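Local coordinates for 3-chlorocatechol 1,2-dioxygenase (Rhodococcus opacus, PDB 2BOY), which probably catalyses the ferric-iron-dependent intradiol cleavage of catechols, 3-chlorocatechol among them, in the breakdown of aromatic compounds, at residues Gly82-Ser87 and Pro141-Arg146; Thr102-Gly107 and Thr158-Val163; Glu108-Glu113 and Ser246-Leu251; His185-Ala190 and Gly213-Ser218. All blocks are in the same frame, centred on the assembly; numbering follows the deposited sequence.

Interaction 1. Residues Gly82-Ser87 and Pro141-Arg146; sequences GAPELS and PDYLFR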
# COMPACT_ATOMS: atom_id res chain seq x y z
N GLY A 82 -20.80 12.14 16.82
CA GLY A 82 -22.10 12.75 16.89
C GLY A 82 -23.26 11.87 17.33
O GLY A 82 -24.40 12.32 17.24
N ALA A 83 -23.00 10.65 17.80
CA ALA A 83 -24.12 9.78 18.25
C ALA A 83 -24.97 10.46 19.31
O ALA A 83 -24.45 11.26 20.12
CB ALA A 83 -23.56 8.41 18.78
N PRO A 84 -26.27 10.16 19.35
CA PRO A 84 -27.17 10.81 20.31
C PRO A 84 -26.83 10.49 21.77
O PRO A 84 -26.40 9.38 22.10
CB PRO A 84 -28.56 10.26 19.92
CG PRO A 84 -28.25 8.94 19.23
CD PRO A 84 -26.98 9.17 18.50
N GLU A 85 -26.97 11.48 22.64
CA GLU A 85 -26.88 11.27 24.08
C GLU A 85 -28.15 10.52 24.47
O GLU A 85 -29.26 11.00 24.22
CB GLU A 85 -26.83 12.60 24.83
CG GLU A 85 -25.99 13.67 24.13
CD GLU A 85 -25.67 14.88 25.02
OE1 GLU A 85 -26.55 15.27 25.81
OE2 GLU A 85 -24.53 15.43 24.92
N LEU A 86 -27.99 9.31 25.00
CA LEU A 86 -29.16 8.47 25.31
C LEU A 86 -29.78 8.95 26.61
O LEU A 86 -29.11 9.59 27.42
CB LEU A 86 -28.71 7.01 25.47
CG LEU A 86 -27.99 6.42 24.26
CD1 LEU A 86 -27.65 4.93 24.49
CD2 LEU A 86 -28.77 6.59 22.98
N SER A 87 -31.05 8.64 26.84
CA SER A 87 -31.68 9.06 28.09
C SER A 87 -32.01 7.84 28.94
O SER A 87 -32.22 6.72 28.41
CB SER A 87 -32.97 9.82 27.77
OG SER A 87 -33.78 9.05 26.86
N PRO A 141 -31.07 3.19 9.45
CA PRO A 141 -31.30 4.52 10.03
C PRO A 141 -29.99 5.09 10.56
O PRO A 141 -29.21 4.33 11.16
CB PRO A 141 -32.26 4.24 11.20
CG PRO A 141 -32.99 2.98 10.81
CD PRO A 141 -31.93 2.16 10.08
N ASP A 142 -29.76 6.38 10.31
CA ASP A 142 -28.57 7.06 10.87
C ASP A 142 -28.51 6.89 12.38
O ASP A 142 -29.50 7.12 13.08
CB ASP A 142 -28.63 8.57 10.59
CG ASP A 142 -28.44 8.92 9.11
OD1 ASP A 142 -28.02 8.07 8.29
OD2 ASP A 142 -28.64 10.08 8.71
N TYR A 143 -27.32 6.53 12.86
CA TYR A 143 -27.04 6.28 14.28
C TYR A 143 -27.76 5.06 14.87
O TYR A 143 -27.82 4.93 16.09
CB TYR A 143 -27.27 7.52 15.17
CG TYR A 143 -26.29 8.67 14.86
CD1 TYR A 143 -24.92 8.53 15.07
CD2 TYR A 143 -26.76 9.91 14.37
CE1 TYR A 143 -24.03 9.57 14.78
CE2 TYR A 143 -25.86 10.99 14.10
CZ TYR A 143 -24.51 10.79 14.28
OH TYR A 143 -23.64 11.83 14.02
N LEU A 144 -28.24 4.15 14.03
CA LEU A 144 -28.71 2.89 14.61
C LEU A 144 -27.50 2.32 15.37
O LEU A 144 -26.39 2.30 14.80
CB LEU A 144 -29.10 1.91 13.53
CG LEU A 144 -29.98 0.76 14.02
CD1 LEU A 144 -31.42 1.37 14.25
CD2 LEU A 144 -29.97 -0.34 13.02
N PHE A 145 -27.71 1.83 16.59
CA PHE A 145 -26.67 1.13 17.36
C PHE A 145 -25.41 1.98 17.56
O PHE A 145 -24.31 1.46 17.62
CB PHE A 145 -26.30 -0.23 16.74
CG PHE A 145 -27.33 -1.29 17.02
CD1 PHE A 145 -28.11 -1.81 15.97
CD2 PHE A 145 -27.59 -1.67 18.32
CE1 PHE A 145 -29.10 -2.76 16.26
CE2 PHE A 145 -28.57 -2.63 18.63
CZ PHE A 145 -29.33 -3.17 17.58
N ARG A 146 -25.63 3.28 17.75
CA ARG A 146 -24.57 4.23 18.14
C ARG A 146 -25.15 5.15 19.20
O ARG A 146 -26.22 5.76 18.99
CB ARG A 146 -24.17 5.05 16.90
CG ARG A 146 -23.56 4.22 15.77
CD ARG A 146 -23.19 5.01 14.50
NE ARG A 146 -22.64 4.16 13.44
CZ ARG A 146 -21.36 3.79 13.31
NH1 ARG A 146 -20.42 4.17 14.22
NH2 ARG A 146 -21.01 3.04 12.27

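Interaction 2. Residues Thr102-Gly107 and Thr158-Val163; sequences TLIFRG and TLRTIV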
# COMPACT_ATOMS: atom_id res chain seq x y z
N THR A 102 -31.80 -9.77 23.30
CA THR A 102 -31.63 -8.59 24.17
C THR A 102 -30.43 -8.77 25.06
O THR A 102 -30.22 -9.85 25.61
CB THR A 102 -32.89 -8.38 25.03
OG1 THR A 102 -33.97 -7.97 24.18
CG2 THR A 102 -32.71 -7.17 25.95
N LEU A 103 -29.63 -7.72 25.18
CA LEU A 103 -28.46 -7.74 26.01
C LEU A 103 -28.57 -6.60 27.02
O LEU A 103 -28.78 -5.44 26.60
CB LEU A 103 -27.17 -7.53 25.17
CG LEU A 103 -25.89 -7.44 26.02
CD1 LEU A 103 -25.63 -8.75 26.80
CD2 LEU A 103 -24.66 -7.04 25.16
N ILE A 104 -28.39 -6.91 28.30
CA ILE A 104 -28.33 -5.87 29.34
C ILE A 104 -26.90 -5.80 29.78
O ILE A 104 -26.32 -6.79 30.30
CB ILE A 104 -29.28 -6.13 30.52
CG1 ILE A 104 -30.73 -6.37 30.02
CG2 ILE A 104 -29.19 -5.02 31.55
CD1 ILE A 104 -31.33 -5.23 29.18
N PHE A 105 -26.30 -4.62 29.58
CA PHE A 105 -24.87 -4.43 29.85
C PHE A 105 -24.71 -3.53 31.08
O PHE A 105 -25.23 -2.40 31.08
CB PHE A 105 -24.15 -3.87 28.61
CG PHE A 105 -22.66 -3.67 28.80
CD1 PHE A 105 -22.19 -2.64 29.61
CD2 PHE A 105 -21.74 -4.50 28.16
CE1 PHE A 105 -20.81 -2.43 29.83
CE2 PHE A 105 -20.35 -4.30 28.32
CZ PHE A 105 -19.89 -3.26 29.20
N ARG A 106 -24.10 -4.05 32.14
CA ARG A 106 -23.91 -3.27 33.37
C ARG A 106 -22.45 -2.85 33.40
O ARG A 106 -21.54 -3.70 33.54
CB ARG A 106 -24.24 -4.14 34.61
CG ARG A 106 -25.70 -4.61 34.61
CD ARG A 106 -26.08 -5.56 35.79
NE ARG A 106 -27.43 -6.13 35.61
CZ ARG A 106 -28.54 -5.41 35.70
NH1 ARG A 106 -28.40 -4.12 35.96
NH2 ARG A 106 -29.75 -5.96 35.55
N GLY A 107 -22.22 -1.54 33.26
CA GLY A 107 -20.88 -0.98 33.21
C GLY A 107 -20.48 -0.28 34.50
O GLY A 107 -21.34 0.22 35.26
N THR A 158 -26.32 1.25 33.14
CA THR A 158 -26.93 0.04 32.63
C THR A 158 -27.35 0.39 31.24
O THR A 158 -27.97 1.46 31.03
CB THR A 158 -28.19 -0.30 33.48
OG1 THR A 158 -27.77 -0.71 34.80
CG2 THR A 158 -28.91 -1.52 32.93
N LEU A 159 -27.04 -0.48 30.28
CA LEU A 159 -27.32 -0.18 28.87
C LEU A 159 -28.07 -1.35 28.26
O LEU A 159 -27.63 -2.51 28.39
CB LEU A 159 -26.00 0.10 28.12
CG LEU A 159 -26.08 0.34 26.58
CD1 LEU A 159 -26.89 1.58 26.28
CD2 LEU A 159 -24.69 0.45 25.98
N ARG A 160 -29.21 -1.06 27.60
CA ARG A 160 -29.93 -2.10 26.87
C ARG A 160 -29.61 -2.06 25.37
O ARG A 160 -29.69 -1.02 24.71
CB ARG A 160 -31.44 -1.96 27.07
CG ARG A 160 -32.25 -2.94 26.25
CD ARG A 160 -33.76 -2.99 26.57
NE ARG A 160 -34.54 -3.05 25.32
CZ ARG A 160 -35.48 -2.16 24.97
NH1 ARG A 160 -35.79 -1.15 25.78
NH2 ARG A 160 -36.13 -2.28 23.81
N THR A 161 -29.28 -3.21 24.82
CA THR A 161 -29.02 -3.30 23.41
C THR A 161 -29.37 -4.71 22.95
O THR A 161 -30.18 -5.39 23.60
CB THR A 161 -27.56 -2.85 23.13
OG1 THR A 161 -27.32 -2.85 21.75
CG2 THR A 161 -26.51 -3.79 23.76
N ILE A 162 -28.84 -5.11 21.80
CA ILE A 162 -29.02 -6.44 21.27
C ILE A 162 -27.63 -7.01 21.09
O ILE A 162 -26.69 -6.24 20.94
CB ILE A 162 -29.88 -6.33 19.98
CG1 ILE A 162 -31.36 -6.51 20.37
CG2 ILE A 162 -29.47 -7.30 18.90
CD1 ILE A 162 -32.35 -5.75 19.48
N VAL A 163 -27.46 -8.33 21.20
CA VAL A 163 -26.14 -8.95 20.93
C VAL A 163 -25.79 -8.77 19.46
O VAL A 163 -26.55 -9.23 18.59
CB VAL A 163 -26.11 -10.45 21.33
CG1 VAL A 163 -24.72 -11.04 21.13
CG2 VAL A 163 -26.52 -10.62 22.80
O HOH W 1 -33.04 -4.96 23.35

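Interaction 3. Residues Glu108-Glu113 and Ser246-Leu251; sequences EVVDQE and SYKFTL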
# COMPACT_ATOMS: atom_id res chain seq x y z
N GLU A 108 -19.18 -0.26 34.77
CA GLU A 108 -18.65 0.54 35.86
C GLU A 108 -17.32 1.10 35.33
O GLU A 108 -16.58 0.40 34.59
CB GLU A 108 -18.41 -0.33 37.13
CG GLU A 108 -17.95 0.50 38.36
CD GLU A 108 -17.53 -0.34 39.56
OE1 GLU A 108 -17.03 -1.48 39.37
OE2 GLU A 108 -17.65 0.17 40.71
N VAL A 109 -17.02 2.33 35.71
CA VAL A 109 -15.73 2.95 35.39
C VAL A 109 -15.11 3.43 36.71
O VAL A 109 -15.77 4.18 37.45
CB VAL A 109 -15.82 4.14 34.40
CG1 VAL A 109 -14.37 4.60 34.02
CG2 VAL A 109 -16.66 3.80 33.09
N VAL A 110 -13.88 2.98 36.97
CA VAL A 110 -13.16 3.37 38.20
C VAL A 110 -11.83 4.05 37.85
O VAL A 110 -11.40 3.97 36.71
CB VAL A 110 -12.90 2.15 39.08
CG1 VAL A 110 -14.24 1.50 39.55
CG2 VAL A 110 -11.91 1.12 38.38
N ASP A 111 -11.19 4.72 38.83
CA ASP A 111 -9.85 5.25 38.59
C ASP A 111 -8.81 4.20 39.03
O ASP A 111 -9.17 3.10 39.44
CB ASP A 111 -9.66 6.61 39.29
CG ASP A 111 -9.80 6.53 40.80
OD1 ASP A 111 -9.60 5.44 41.38
OD2 ASP A 111 -10.12 7.52 41.50
N GLN A 112 -7.54 4.56 38.97
CA GLN A 112 -6.50 3.59 39.28
C GLN A 112 -6.44 3.20 40.75
O GLN A 112 -5.85 2.16 41.05
CB GLN A 112 -5.13 3.93 38.65
CG GLN A 112 -4.64 5.32 38.89
CD GLN A 112 -3.97 5.97 37.65
OE1 GLN A 112 -3.14 5.35 36.96
NE2 GLN A 112 -4.30 7.23 37.41
N GLU A 113 -7.10 3.94 41.66
CA GLU A 113 -7.29 3.45 43.04
C GLU A 113 -8.53 2.57 43.17
O GLU A 113 -8.85 2.10 44.28
CB GLU A 113 -7.44 4.61 44.06
CG GLU A 113 -6.58 5.83 43.82
CD GLU A 113 -5.14 5.47 43.55
OE1 GLU A 113 -4.62 5.92 42.51
OE2 GLU A 113 -4.53 4.74 44.37
N SER A 246 -21.45 -7.84 32.59
CA SER A 246 -20.95 -6.78 33.46
C SER A 246 -19.52 -6.58 33.03
O SER A 246 -18.84 -7.55 32.65
CB SER A 246 -20.92 -7.22 34.94
OG SER A 246 -22.24 -7.41 35.41
N TYR A 247 -19.07 -5.34 33.08
CA TYR A 247 -17.67 -5.04 32.82
C TYR A 247 -17.24 -3.84 33.62
O TYR A 247 -18.00 -2.89 33.78
CB TYR A 247 -17.39 -4.75 31.33
CG TYR A 247 -15.91 -4.75 31.00
CD1 TYR A 247 -15.19 -5.95 30.85
CD2 TYR A 247 -15.24 -3.55 30.85
CE1 TYR A 247 -13.80 -5.94 30.57
CE2 TYR A 247 -13.90 -3.51 30.57
CZ TYR A 247 -13.18 -4.72 30.44
OH TYR A 247 -11.83 -4.66 30.14
N LYS A 248 -15.99 -3.87 34.08
CA LYS A 248 -15.43 -2.73 34.78
C LYS A 248 -14.26 -2.17 34.01
O LYS A 248 -13.25 -2.88 33.79
CB LYS A 248 -14.94 -3.14 36.18
CG LYS A 248 -14.21 -2.01 36.93
CD LYS A 248 -13.65 -2.44 38.33
CE LYS A 248 -12.28 -3.17 38.21
NZ LYS A 248 -11.92 -4.04 39.42
N PHE A 249 -14.40 -0.89 33.60
CA PHE A 249 -13.36 -0.15 32.90
C PHE A 249 -12.52 0.67 33.91
O PHE A 249 -13.04 1.14 34.92
CB PHE A 249 -13.96 0.87 31.93
CG PHE A 249 -14.89 0.27 30.87
CD1 PHE A 249 -16.26 0.25 31.08
CD2 PHE A 249 -14.39 -0.15 29.63
CE1 PHE A 249 -17.16 -0.22 30.10
CE2 PHE A 249 -15.28 -0.65 28.64
CZ PHE A 249 -16.65 -0.65 28.89
N THR A 250 -11.24 0.85 33.61
CA THR A 250 -10.39 1.72 34.44
C THR A 250 -9.77 2.83 33.60
O THR A 250 -9.27 2.56 32.52
CB THR A 250 -9.29 0.93 35.13
OG1 THR A 250 -9.88 -0.06 35.99
CG2 THR A 250 -8.51 1.86 36.12
N LEU A 251 -9.81 4.06 34.11
CA LEU A 251 -9.08 5.17 33.48
C LEU A 251 -7.94 5.62 34.40
O LEU A 251 -8.07 5.62 35.63
CB LEU A 251 -10.01 6.36 33.21
CG LEU A 251 -11.25 6.22 32.28
CD1 LEU A 251 -11.91 7.56 31.98
CD2 LEU A 251 -10.79 5.52 30.97

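Interaction 4. Residues His185-Ala190 and Gly213-Ser218; sequences HAWRPA and GQWTGS. With BHO (benzhydroxamic acid), chain J.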
# COMPACT_ATOMS: atom_id res chain seq x y z
N HIS A 185 -10.10 -16.40 6.22
CA HIS A 185 -11.41 -16.01 6.71
C HIS A 185 -11.46 -14.50 6.87
O HIS A 185 -10.46 -13.88 7.29
CB HIS A 185 -11.62 -16.63 8.09
CG HIS A 185 -11.88 -18.10 8.05
ND1 HIS A 185 -11.10 -19.02 8.73
CD2 HIS A 185 -12.84 -18.80 7.41
CE1 HIS A 185 -11.60 -20.24 8.52
NE2 HIS A 185 -12.64 -20.13 7.71
N ALA A 186 -12.62 -13.92 6.54
CA ALA A 186 -12.79 -12.48 6.60
C ALA A 186 -13.59 -12.03 7.82
O ALA A 186 -14.16 -10.94 7.80
CB ALA A 186 -13.48 -12.02 5.32
N TRP A 187 -13.65 -12.84 8.88
CA TRP A 187 -14.60 -12.58 9.99
C TRP A 187 -13.95 -11.90 11.19
O TRP A 187 -12.87 -12.30 11.60
CB TRP A 187 -15.14 -13.89 10.52
CG TRP A 187 -16.09 -14.54 9.57
CD1 TRP A 187 -15.78 -15.49 8.59
CD2 TRP A 187 -17.49 -14.31 9.47
NE1 TRP A 187 -16.92 -15.86 7.92
CE2 TRP A 187 -17.99 -15.16 8.44
CE3 TRP A 187 -18.39 -13.47 10.15
CZ2 TRP A 187 -19.34 -15.17 8.07
CZ3 TRP A 187 -19.74 -13.50 9.80
CH2 TRP A 187 -20.19 -14.34 8.76
N ARG A 188 -14.68 -10.96 11.78
CA ARG A 188 -14.45 -10.51 13.16
C ARG A 188 -15.51 -11.17 14.07
O ARG A 188 -16.69 -11.23 13.69
CB ARG A 188 -14.65 -8.98 13.24
CG ARG A 188 -13.72 -8.18 12.32
CD ARG A 188 -13.20 -6.89 13.00
NE ARG A 188 -12.50 -7.29 14.22
CZ ARG A 188 -12.58 -6.69 15.40
NH1 ARG A 188 -13.35 -5.60 15.56
NH2 ARG A 188 -11.93 -7.23 16.43
N PRO A 189 -15.12 -11.59 15.28
CA PRO A 189 -16.09 -12.09 16.26
C PRO A 189 -16.97 -10.91 16.67
O PRO A 189 -16.57 -9.74 16.42
CB PRO A 189 -15.23 -12.54 17.43
CG PRO A 189 -14.04 -11.61 17.38
CD PRO A 189 -13.75 -11.50 15.85
N ALA A 190 -18.14 -11.17 17.26
CA ALA A 190 -19.09 -10.10 17.66
C ALA A 190 -18.47 -9.22 18.71
O ALA A 190 -17.78 -9.75 19.56
CB ALA A 190 -20.35 -10.74 18.22
N GLY A 213 -18.50 -16.81 21.61
CA GLY A 213 -18.77 -16.41 20.24
C GLY A 213 -17.83 -17.05 19.23
O GLY A 213 -16.69 -17.37 19.54
N GLN A 214 -18.30 -17.22 18.01
CA GLN A 214 -17.42 -17.79 17.00
C GLN A 214 -16.41 -16.70 16.61
O GLN A 214 -16.70 -15.52 16.74
CB GLN A 214 -18.24 -18.30 15.79
CG GLN A 214 -19.19 -17.30 15.20
CD GLN A 214 -20.37 -17.92 14.41
OE1 GLN A 214 -20.23 -18.95 13.73
NE2 GLN A 214 -21.54 -17.26 14.49
N TRP A 215 -15.24 -17.11 16.15
CA TRP A 215 -14.18 -16.21 15.66
C TRP A 215 -13.35 -15.52 16.75
O TRP A 215 -12.43 -14.80 16.40
CB TRP A 215 -14.74 -15.18 14.64
CG TRP A 215 -15.67 -15.77 13.62
CD1 TRP A 215 -17.01 -15.54 13.48
CD2 TRP A 215 -15.32 -16.69 12.56
NE1 TRP A 215 -17.51 -16.26 12.42
CE2 TRP A 215 -16.50 -16.98 11.84
CE3 TRP A 215 -14.13 -17.30 12.15
CZ2 TRP A 215 -16.52 -17.86 10.74
CZ3 TRP A 215 -14.14 -18.16 11.05
CH2 TRP A 215 -15.33 -18.42 10.35
N THR A 216 -13.62 -15.73 18.05
CA THR A 216 -12.75 -15.07 19.06
C THR A 216 -11.30 -15.53 19.00
O THR A 216 -10.40 -14.81 19.45
CB THR A 216 -13.26 -15.23 20.48
OG1 THR A 216 -13.18 -16.62 20.86
CG2 THR A 216 -14.75 -14.85 20.56
N GLY A 217 -11.08 -16.74 18.46
CA GLY A 217 -9.74 -17.27 18.25
C GLY A 217 -9.18 -17.09 16.84
O GLY A 217 -8.11 -17.59 16.56
N SER A 218 -9.89 -16.38 15.97
CA SER A 218 -9.41 -16.19 14.61
C SER A 218 -9.97 -14.88 14.03
O SER A 218 -10.51 -14.84 12.93
CB SER A 218 -9.76 -17.40 13.72
OG SER A 218 -11.05 -17.89 14.02
C1 BHO J . -13.38 -3.34 12.31
C2 BHO J . -11.92 -3.41 12.53
C3 BHO J . -11.08 -3.60 11.43
C4 BHO J . -11.65 -3.74 10.15
C5 BHO J . -13.02 -3.68 9.96
C6 BHO J . -13.89 -3.49 11.03
C BHO J . -14.27 -3.13 13.49
O1 BHO J . -13.87 -3.53 14.54
N BHO J . -15.47 -2.60 13.48
O2 BHO J . -15.76 -1.54 12.91
O HOH W 2 -11.63 -14.57 10.65
O HOH W 3 -18.39 -13.79 18.17

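Interaction 1. Residues Gly82-Ser87 and Pro141-Arg146
Ala83 and Arg146 bring their backbones closest, 5.6 Å between CA atoms, where segment 82-87 passes a segment folded into two overlapping type II turns, Pro141 to Leu144 and Tyr143 to Arg146. Tyr143 belongs to both turns. Its CG lies beside the backbone N and anti to the carbonyl carbon (chi1 -65°), and its ring lies obliquely against the Gly82-Ala83 peptide: Tyr143 CE1 is 3.4 Å from Ala83 N, and Tyr143 OH is 3.3 Å from Gly82 C. The hydroxyl is hydrogen-bonded to Pro81 O, while Phe135 meets the ring edge-to-face. Two loops of the intradiol dioxygenase domain are joined here, one leading toward strand 102-110 and the other into strand 146-150. At Gly82 (phi 91°) a CB would jam against the preceding carbonyl O and also collide with Tyr143 OH. Pro84 CD packs 3.7 Å from Tyr143 CB and 3.5 Å from Arg146 O, while Ala83 CB rests 3.9 Å from Arg146 CB. An alanine in place of Tyr143 would probably leave Pro81 O without its hydroxyl mate and open a gap over the Gly82-Ala83 peptide. Arg146 extends away from segment 82-87; its NE is hydrogen-bonded to Ser134 OG and its NH1 to Tyr78 O.

Interaction 2. Residues Thr102-Gly107 and Thr158-Val163
Ile104 carries CG2 anti to its backbone N, next to Thr158, and a chi2 of -58° swings CD1 toward Arg160. The two branches thus divide their work: Ile104 CG2 meets Thr158 CG2 at 3.8 Å, and Ile104 CD1 lies 3.8 Å from Arg160 CG. On the other face Leu103 and Thr161 run side by side. Thr161 OG1 is anti to its backbone N (chi1 -177°), where it is hydrogen-bonded to Gln126 OE1, and Thr161 CG2 is left to touch Leu103 CD2 at 4.0 Å. The backbones pair through two reciprocal sets of bonds, Leu103 with Thr161 and Phe105 with Leu159. Leu103 N approaches Thr161 O at 2.9 Å from above the carbonyl plane, 48° out of it. Thr161 O also accepts a bond from a water 2.9 Å away, which accepts one from Arg160 NE and reaches Thr102 OG1, bridging the two strands. Leu103 and Phe105 pack against strands 204-210 and 229-236, Phe105 also meeting the ring of Trp194. Such an antiparallel pair, with Ile104, Arg106, Thr158 and Arg160 on a more exposed face and Leu103, Phe105, Leu159 and Thr161 on a buried one, is an element of the beta-sheet core of intradiol dioxygenases.

Interaction 3. Residues Glu108-Glu113 and Ser246-Leu251
Val109 and Phe249 pair with their side chains on the same face, in two parallel strands, 108-110 and 246-250, that run at 26° to each other within the mixed beta sheet of the dioxygenase domain. Four backbone bonds alternate between the strands: Glu108 N to Tyr247 O, Phe249 N to Glu108 O (2.7 Å), Val110 N to Phe249 O and Leu251 N to Val110 O. On the buried face the branches of Val109 part, CG1 lying 3.9 Å from Leu251 CG and CG2 4.1 Å from Phe249 CD1. An alanine at Val109 would probably open a gap between Leu251 and the Phe249 ring. On the other face Glu108 and Lys248 lie alongside each other, Glu108 OE1 being 3.7 Å from Lys248 CD. The lysine chain bends at chi3 (82°), and Lys248 NZ remains 5.7 Å from Glu108 OE1, so any attraction is probably loose; Glu108 OE2 makes a long, weak ion pair with Arg156. Farther out, Ser70 OG is hydrogen-bonded to Thr250 N, and Phe249 packs on Thr206, Leu208 and Ile196 and meets the ring of Trp194. Within the same strand, Tyr247 CD2 stands 3.5 Å above the centre of the Phe249 ring.

Interaction 4. Residues His185-Ala190 and Gly213-Ser218
Trp215, Trp187 and His185 form an aromatic cluster where the start of strand 187-197 meets a loop of two overlapping beta turns. The first, type II, runs from Gly213 to Thr216, and the second, type I, from Trp215 to Ser218. Trp215 takes a positive phi in the first turn, and its side chain is directed at segment 185-190. The two indoles form an offset stack with nearly parallel planes, 4° apart: the five-membered ring of Trp187 lies over the six-membered ring of Trp215, centroids 4.0 Å apart, and Trp187 CD1 is 3.3 Å from Trp215 CZ2. Trp187 CB makes a CH-pi contact 3.5 Å from the centroid of the Trp215 five-membered ring. His185 offers a face to the far edge of the same indole in an edge-to-face pair, with Trp215 CZ3 above the centre of the imidazole. At the CB end of Trp215, Pro189 CB touches Trp215 CB at 3.9 Å and Gln214 O at 3.4 Å. Two waters stitch the backbones together. One donates to Trp187 O and Ser218 O; the other accepts from Ala190 N and donates to Gln214 O.

Arg188 points away from segment 213-218, into the benzhydroxamic acid pocket. Its CD lies 3.6 Å from C1 of the benzhydroxamic acid; NH1 and O1 are modelled too close for their bond to be trusted in detail. Asp219, by a salt bridge, and Gln207 and Tyr209, by hydrogen bonds, hold the guanidinium. The cluster thus lies on the other side of the chain from the pocket, beside strand 167-168, whose Glu168 touches Trp187, and strand 204-210, whose Tyr209 packs on Pro189.

Interactions 2 and 3 are successive parts of one sheet, sharing strand 102-110, which pairs antiparallel with 156-162 and parallel with 241-250; Phe105 CZ packs 3.6 Å from Tyr247 CB between them. Interaction 1 borders interaction 2, with Phe145 CE2 3.4 Å from Thr161 OG1 and Leu86 CD1 3.9 Å from Leu159 CD1. Interaction 4 touches none of the others, its nearest atoms being about 5 Å from interaction 2. The iron, held by Tyr133, His191 and His193, lies at different distances from their side chains: about 4 Å from Arg188 in interaction 4, 8 Å from Arg146 in interaction 1 and 13 Å from Thr161 in interaction 2. In interaction 3 the Phe249 side chain is about 10 Å from that of His193.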